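Local coordinates for glycoside Hydrolase (Bacteroides uniformis, PDB 5T99), which probably hydrolyses beta-galactosidic linkages in agarose-derived sugars, as a family 2 glycoside hydrolase that binds d-galacto-isofagomine, at residues E239-A242 against G243-G246; R175-N178 against K179-P183; T397-I400 against M401-N405. All blocks are in the same frame, centred on the assembly; numbering follows the deposited sequence.

Overall arrangement
Along the chain the order is interaction 2, interaction 1, interaction 3, all on the same side of its centre. Interaction 2 is the linker from the sugar-binding domain into the next family 2 beta domain. Interaction 1 is a turn in that second domain. Their centres are about 13 Å apart, and they touch where Q245 NE2 packs 3.6 Å from P183 CG. Interaction 3 is the end of a TIM-barrel helix. Its centre is about 23 Å from interaction 1 and about 20 Å from interaction 2, with nearest atoms about 8 Å away in both cases. None of the three supplies a residue of the d-galacto-isofagomine pocket, which includes N416, E417 and E494.

Interaction 1: E239-A242 against G243-G246; sequences EVAA and GEQG
The backbone reverses through a type II beta turn from A241 to E244, closed by E244 N donating to A241 O at 3.0 Å. The donor sits above the carbonyl plane, 38° out of it. The turn joins strand 230-240 to strand 245-255 in a family 2 beta domain. These strands belong to different sheets, so this is a sheet-to-sheet connection and not a hairpin. V240 bonds to G215 through the backbone, while G246 bonds to V207. V240 is the buried side chain here. Its CG1 is anti to the backbone N (chi1 -167°) and lies 3.2 Å from E244 O. This methyl meets the backbone of the returning chain. CG2 reaches over G246, 4.0 Å from G246 N. A beta carbon on G246 would point back at this methyl and be tight against it. G243 has positive phi (78°), which favours glycine, since a beta carbon there would crowd A242 O. E244 is exposed. It starts toward the other arm, but its chain bends at chi2 and the carboxylate leads away. Its CB stays 3.4 Å from A241 O, and its CG lies 4.0 Å from A241 CB.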
loop_
_atom_site.group_PDB
_atom_site.type_symbol
_atom_site.label_atom_id
_atom_site.label_comp_id
_atom_site.label_asym_id
_atom_site.label_seq_id
_atom_site.Cartn_x
_atom_site.Cartn_y
_atom_site.Cartn_z
ATOM N N GLU A 239 -13.363 31.430 -20.051
ATOM C CA GLU A 239 -12.683 32.053 -21.194
ATOM C C GLU A 239 -11.194 31.734 -21.135
ATOM O O GLU A 239 -10.538 32.000 -20.135
ATOM C CB GLU A 239 -12.841 33.574 -21.190
ATOM C CG GLU A 239 -14.214 34.084 -21.607
ATOM C CD GLU A 239 -14.147 35.423 -22.336
ATOM O OE1 GLU A 239 -14.624 36.433 -21.767
ATOM O OE2 GLU A 239 -13.607 35.461 -23.471
ATOM N N VAL A 240 -10.673 31.175 -22.218
ATOM C CA VAL A 240 -9.262 30.857 -22.330
ATOM C C VAL A 240 -8.770 31.359 -23.679
ATOM O O VAL A 240 -9.336 31.014 -24.718
ATOM C CB VAL A 240 -9.021 29.338 -22.236
ATOM C CG1 VAL A 240 -7.545 29.041 -22.030
ATOM C CG2 VAL A 240 -9.861 28.718 -21.117
ATOM N N ALA A 241 -7.721 32.177 -23.661
ATOM C CA ALA A 241 -7.094 32.659 -24.894
ATOM C C ALA A 241 -6.316 31.551 -25.593
ATOM O O ALA A 241 -5.970 30.526 -24.979
ATOM C CB ALA A 241 -6.176 33.835 -24.604
ATOM N N ALA A 242 -6.038 31.776 -26.878
ATOM C CA ALA A 242 -5.314 30.818 -27.713
ATOM C C ALA A 242 -3.947 30.536 -27.133
ATOM O O ALA A 242 -3.240 31.456 -26.721
ATOM C CB ALA A 242 -5.161 31.347 -29.126
ATOM N N GLY A 243 -3.605 29.252 -27.074
ATOM C CA GLY A 243 -2.339 28.794 -26.530
ATOM C C GLY A 243 -2.249 28.766 -25.015
ATOM O O GLY A 243 -1.232 28.308 -24.485
ATOM N N GLU A 244 -3.299 29.222 -24.320
ATOM C CA GLU A 244 -3.260 29.444 -22.868
ATOM C C GLU A 244 -4.124 28.422 -22.143
ATOM O O GLU A 244 -4.819 27.615 -22.763
ATOM C CB GLU A 244 -3.737 30.870 -22.504
ATOM C CG GLU A 244 -2.975 32.011 -23.167
ATOM C CD GLU A 244 -1.699 32.397 -22.437
ATOM O OE1 GLU A 244 -0.983 31.503 -21.907
ATOM O OE2 GLU A 244 -1.420 33.622 -22.400
ATOM N N GLN A 245 -4.053 28.485 -20.818
ATOM C CA GLN A 245 -4.777 27.616 -19.903
ATOM C C GLN A 245 -5.492 28.510 -18.895
ATOM O O GLN A 245 -4.911 29.469 -18.404
ATOM C CB GLN A 245 -3.755 26.752 -19.187
ATOM C CG GLN A 245 -4.295 25.618 -18.354
ATOM C CD GLN A 245 -3.224 25.052 -17.427
ATOM O OE1 GLN A 245 -2.858 25.679 -16.425
ATOM N NE2 GLN A 245 -2.722 23.870 -17.753
ATOM N N GLY A 246 -6.754 28.206 -18.610
ATOM C CA GLY A 246 -7.544 28.978 -17.646
ATOM C C GLY A 246 -8.188 28.084 -16.605
ATOM O O GLY A 246 -8.326 26.878 -16.828
#

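Interaction 2: R175-N178 against K179-P183; sequences RVDN and KVYIP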
loop_
_atom_site.group_PDB
_atom_site.type_symbol
_atom_site.label_atom_id
_atom_site.label_comp_id
_atom_site.label_asym_id
_atom_site.label_seq_id
_atom_site.Cartn_x
_atom_site.Cartn_y
_atom_site.Cartn_z
ATOM N N ARG A 175 -3.574 9.206 -24.034
ATOM C CA ARG A 175 -4.597 10.249 -23.939
ATOM C C ARG A 175 -4.680 10.961 -25.277
ATOM O O ARG A 175 -3.710 11.591 -25.717
ATOM C CB ARG A 175 -4.260 11.232 -22.813
ATOM C CG ARG A 175 -4.510 10.648 -21.426
ATOM C CD ARG A 175 -3.647 11.270 -20.337
ATOM N NE ARG A 175 -3.581 10.415 -19.147
ATOM C CZ ARG A 175 -2.714 10.558 -18.136
ATOM N NH1 ARG A 175 -1.807 11.550 -18.123
ATOM N NH2 ARG A 175 -2.757 9.695 -17.115
ATOM N N VAL A 176 -5.827 10.828 -25.938
ATOM C CA VAL A 176 -6.066 11.446 -27.221
ATOM C C VAL A 176 -7.160 12.471 -26.984
ATOM O O VAL A 176 -8.286 12.106 -26.642
ATOM C CB VAL A 176 -6.501 10.402 -28.267
ATOM C CG1 VAL A 176 -6.886 11.074 -29.589
ATOM C CG2 VAL A 176 -5.382 9.396 -28.491
ATOM N N ASP A 177 -6.825 13.749 -27.147
ATOM C CA ASP A 177 -7.768 14.836 -26.914
ATOM C C ASP A 177 -7.956 15.727 -28.143
ATOM O O ASP A 177 -7.084 15.792 -29.005
ATOM C CB ASP A 177 -7.293 15.681 -25.730
ATOM C CG ASP A 177 -7.510 14.991 -24.400
ATOM O OD1 ASP A 177 -8.522 15.284 -23.742
ATOM O OD2 ASP A 177 -6.678 14.143 -24.018
ATOM N N ASN A 178 -9.103 16.408 -28.210
ATOM C CA ASN A 178 -9.286 17.549 -29.111
ATOM C C ASN A 178 -8.500 18.721 -28.546
ATOM O O ASN A 178 -7.999 18.649 -27.427
ATOM C CB ASN A 178 -10.766 17.913 -29.257
ATOM C CG ASN A 178 -11.579 16.786 -29.863
ATOM O OD1 ASN A 178 -11.306 16.348 -30.981
ATOM N ND2 ASN A 178 -12.556 16.286 -29.124
ATOM N N LYS A 179 -8.390 19.800 -29.314
ATOM C CA LYS A 179 -7.512 20.912 -28.941
ATOM C C LYS A 179 -8.047 21.847 -27.824
ATOM O O LYS A 179 -7.312 22.745 -27.364
ATOM C CB LYS A 179 -7.114 21.696 -30.184
ATOM C CG LYS A 179 -6.201 20.890 -31.093
ATOM C CD LYS A 179 -5.780 21.681 -32.319
ATOM C CE LYS A 179 -5.003 20.810 -33.295
ATOM N NZ LYS A 179 -4.190 21.628 -34.236
ATOM N N VAL A 180 -9.298 21.641 -27.396
ATOM C CA VAL A 180 -9.807 22.214 -26.156
ATOM C C VAL A 180 -10.091 21.068 -25.188
ATOM O O VAL A 180 -10.968 20.237 -25.433
ATOM C CB VAL A 180 -11.079 23.053 -26.386
ATOM C CG1 VAL A 180 -11.472 23.790 -25.112
ATOM C CG2 VAL A 180 -10.867 24.050 -27.524
ATOM N N TYR A 181 -9.356 21.031 -24.083
ATOM C CA TYR A 181 -9.411 19.882 -23.172
ATOM C C TYR A 181 -8.878 20.192 -21.777
ATOM O O TYR A 181 -8.159 21.182 -21.555
ATOM C CB TYR A 181 -8.592 18.708 -23.738
ATOM C CG TYR A 181 -7.099 19.002 -23.764
ATOM C CD1 TYR A 181 -6.239 18.465 -22.806
ATOM C CD2 TYR A 181 -6.556 19.856 -24.724
ATOM C CE1 TYR A 181 -4.882 18.753 -22.821
ATOM C CE2 TYR A 181 -5.197 20.160 -24.742
ATOM C CZ TYR A 181 -4.365 19.607 -23.797
ATOM O OH TYR A 181 -3.025 19.918 -23.832
ATOM N N ILE A 182 -9.205 19.280 -20.865
ATOM C CA ILE A 182 -8.709 19.293 -19.489
ATOM C C ILE A 182 -7.344 18.577 -19.435
ATOM O O ILE A 182 -7.286 17.381 -19.701
ATOM C CB ILE A 182 -9.740 18.613 -18.552
ATOM C CG1 ILE A 182 -11.039 19.433 -18.527
ATOM C CG2 ILE A 182 -9.192 18.448 -17.143
ATOM C CD1 ILE A 182 -12.247 18.642 -18.078
ATOM N N PRO A 183 -6.248 19.301 -19.086
ATOM C CA PRO A 183 -4.903 18.697 -18.987
ATOM C C PRO A 183 -4.762 17.857 -17.735
ATOM O O PRO A 183 -5.741 17.727 -16.989
ATOM C CB PRO A 183 -3.977 19.906 -18.940
ATOM C CG PRO A 183 -4.801 20.957 -18.275
ATOM C CD PRO A 183 -6.226 20.719 -18.687
#
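N178 and Y181 meet through a backbone oxygen and a ring: N178 O lies 3.3 Å from Y181 CD2, oblique to the ring. The N178 side chain leads away from this meeting. Its ND2 donates to T281 O, and its OD1 accepts from K101 NZ, so both ends of the amide are held. K179 follows, its chain extended beyond CG. Its side chain touches I102 and T211, and its backbone bonds to A210. The bend links strand 172-177 of the sugar-binding domain to strand 180-194 of the next family 2 beta domain, and so passes the chain from one sheet to another. Y181 packs back on D177. With chi1 at 68°, CG of the tyrosine stands between its own backbone N and carbonyl carbon, and the ring lies against D177 CB, 3.9 Å from Y181 CG. The two side chains cross at about a right angle, with carboxylate and ring planes 41° apart. An alanine in place of Y181 would remove the ring and is likely to leave a gap beside N178 O and D177 CB and against I102 and R104. D177 OD1 lies 3.4 Å from Y181 CB and also close to D282 OD1, while D177 OD2 forms a salt bridge with R104.

Interaction 3: T397-I400 against M401-N405; sequences TSLI and MRDRN. With EDO (1,2-ethanediol), chain J; EDO (1,2-ethanediol), chain K.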
loop_
_atom_site.group_PDB
_atom_site.type_symbol
_atom_site.label_atom_id
_atom_site.label_comp_id
_atom_site.label_asym_id
_atom_site.label_seq_id
_atom_site.Cartn_x
_atom_site.Cartn_y
_atom_site.Cartn_z
ATOM N N THR A 397 4.557 18.986 -5.772
ATOM C CA THR A 397 3.445 19.529 -6.521
ATOM C C THR A 397 2.731 18.417 -7.294
ATOM O O THR A 397 1.508 18.312 -7.229
ATOM C CB THR A 397 3.879 20.674 -7.458
ATOM O OG1 THR A 397 4.338 21.775 -6.666
ATOM C CG2 THR A 397 2.705 21.148 -8.368
ATOM N N SER A 398 3.495 17.573 -7.979
ATOM C CA SER A 398 2.920 16.452 -8.746
ATOM C C SER A 398 2.130 15.475 -7.870
ATOM O O SER A 398 1.067 15.005 -8.273
ATOM C CB SER A 398 4.009 15.695 -9.509
ATOM O OG SER A 398 3.437 14.629 -10.234
ATOM N N LEU A 399 2.641 15.187 -6.676
ATOM C CA LEU A 399 1.948 14.330 -5.721
ATOM C C LEU A 399 0.586 14.919 -5.299
ATOM O O LEU A 399 -0.434 14.235 -5.305
ATOM C CB LEU A 399 2.824 14.114 -4.483
ATOM C CG LEU A 399 2.172 13.431 -3.276
ATOM C CD1 LEU A 399 1.779 12.007 -3.652
ATOM C CD2 LEU A 399 3.090 13.470 -2.062
ATOM N N ILE A 400 0.586 16.181 -4.899
ATOM C CA ILE A 400 -0.629 16.809 -4.385
ATOM C C ILE A 400 -1.669 16.982 -5.503
ATOM O O ILE A 400 -2.849 16.732 -5.284
ATOM C CB ILE A 400 -0.300 18.126 -3.662
ATOM C CG1 ILE A 400 0.476 17.807 -2.378
ATOM C CG2 ILE A 400 -1.567 18.913 -3.337
ATOM C CD1 ILE A 400 1.136 19.004 -1.739
ATOM N N MET A 401 -1.215 17.355 -6.697
ATOM C CA MET A 401 -2.098 17.480 -7.857
ATOM C C MET A 401 -2.743 16.131 -8.228
ATOM O O MET A 401 -3.934 16.072 -8.559
ATOM C CB MET A 401 -1.331 18.030 -9.065
ATOM C CG MET A 401 -0.803 19.448 -8.912
ATOM S SD MET A 401 -2.107 20.668 -8.936
ATOM C CE MET A 401 -2.333 20.788 -10.717
ATOM N N ARG A 402 -1.954 15.061 -8.142
ATOM C CA ARG A 402 -2.424 13.703 -8.418
ATOM C C ARG A 402 -3.437 13.221 -7.386
ATOM O O ARG A 402 -4.451 12.626 -7.761
ATOM C CB ARG A 402 -1.230 12.725 -8.442
ATOM C CG ARG A 402 -1.507 11.332 -9.000
ATOM C CD ARG A 402 -0.347 10.358 -8.774
ATOM N NE ARG A 402 -0.258 9.949 -7.377
ATOM C CZ ARG A 402 0.424 8.902 -6.906
ATOM N NH1 ARG A 402 1.133 8.095 -7.711
ATOM N NH2 ARG A 402 0.388 8.648 -5.601
ATOM N N ASP A 403 -3.165 13.471 -6.101
ATOM C CA ASP A 403 -3.912 12.812 -5.019
ATOM C C ASP A 403 -4.915 13.666 -4.227
ATOM O O ASP A 403 -5.604 13.129 -3.368
ATOM C CB ASP A 403 -2.936 12.157 -4.025
ATOM C CG ASP A 403 -2.110 11.059 -4.649
ATOM O OD1 ASP A 403 -2.396 10.690 -5.814
ATOM O OD2 ASP A 403 -1.170 10.568 -3.973
ATOM N N ARG A 404 -5.028 14.960 -4.523
ATOM C CA ARG A 404 -5.856 15.852 -3.701
ATOM C C ARG A 404 -7.377 15.689 -3.862
ATOM O O ARG A 404 -8.129 16.448 -3.257
ATOM C CB ARG A 404 -5.476 17.316 -3.922
ATOM C CG ARG A 404 -5.740 17.852 -5.326
ATOM C CD ARG A 404 -5.135 19.227 -5.444
ATOM N NE ARG A 404 -5.319 19.828 -6.751
ATOM C CZ ARG A 404 -5.074 21.109 -7.032
ATOM N NH1 ARG A 404 -4.632 21.949 -6.092
ATOM N NH2 ARG A 404 -5.274 21.567 -8.272
ATOM N N ASN A 405 -7.814 14.743 -4.688
ATOM C CA ASN A 405 -9.221 14.351 -4.754
ATOM C C ASN A 405 -9.570 13.066 -4.016
ATOM O O ASN A 405 -10.757 12.792 -3.828
ATOM C CB ASN A 405 -9.658 14.238 -6.208
ATOM C CG ASN A 405 -9.448 15.526 -6.955
ATOM O OD1 ASN A 405 -9.825 16.589 -6.459
ATOM N ND2 ASN A 405 -8.833 15.457 -8.141
HETATM C C1 EDO J . -11.750 15.656 -1.301
HETATM O O1 EDO J . -10.827 16.448 -2.093
HETATM C C2 EDO J . -12.910 15.089 -2.128
HETATM O O2 EDO J . -12.911 13.646 -2.172
HETATM C C1 EDO K . -5.239 25.826 -8.060
HETATM O O1 EDO K . -5.739 27.170 -8.018
HETATM C C2 EDO K . -4.386 25.483 -6.845
HETATM O O2 EDO K . -3.189 24.801 -7.241
#
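I400 and R404 meet at the end of helix 388-403, on its buried side. R404 N makes a weak bond to I400 O at 2.9 Å, bent to 127°. With chi1 at 65°, CG of R404 stands between its own backbone N and carbonyl carbon, which lays the start of the chain against I400 O, 3.0 Å from R404 CB. The guanidinium makes a cation-pi contact with Y188. M401 SD lies over one of its faces, offset toward the rim. R404 NH1 donates a weak hydrogen bond to O2 of an ethanediol, probably from the crystallisation liquor. L399 CD1 comes within 3.3 Å of D403 OD2. R402 grips that carboxylate side-on in a salt bridge: NE reaches OD1 at 2.8 Å, and NH2 meets the syn lone pair of OD2. NH2 also donates to P352 O. T397, S398 and M401 form the more exposed side. There T397 CG2 meets M401 CG at 3.9 Å, and M401 N donates to T397 O at 167°, a straighter bond. Helix 388-403 belongs to the beta-alpha-beta unit 366-370, 388-403, 409-416. I400 packs on W412 of its second strand and on C438 and L441 of neighbouring helix 427-441; R402 and D403 touch L357 of helix 354-363.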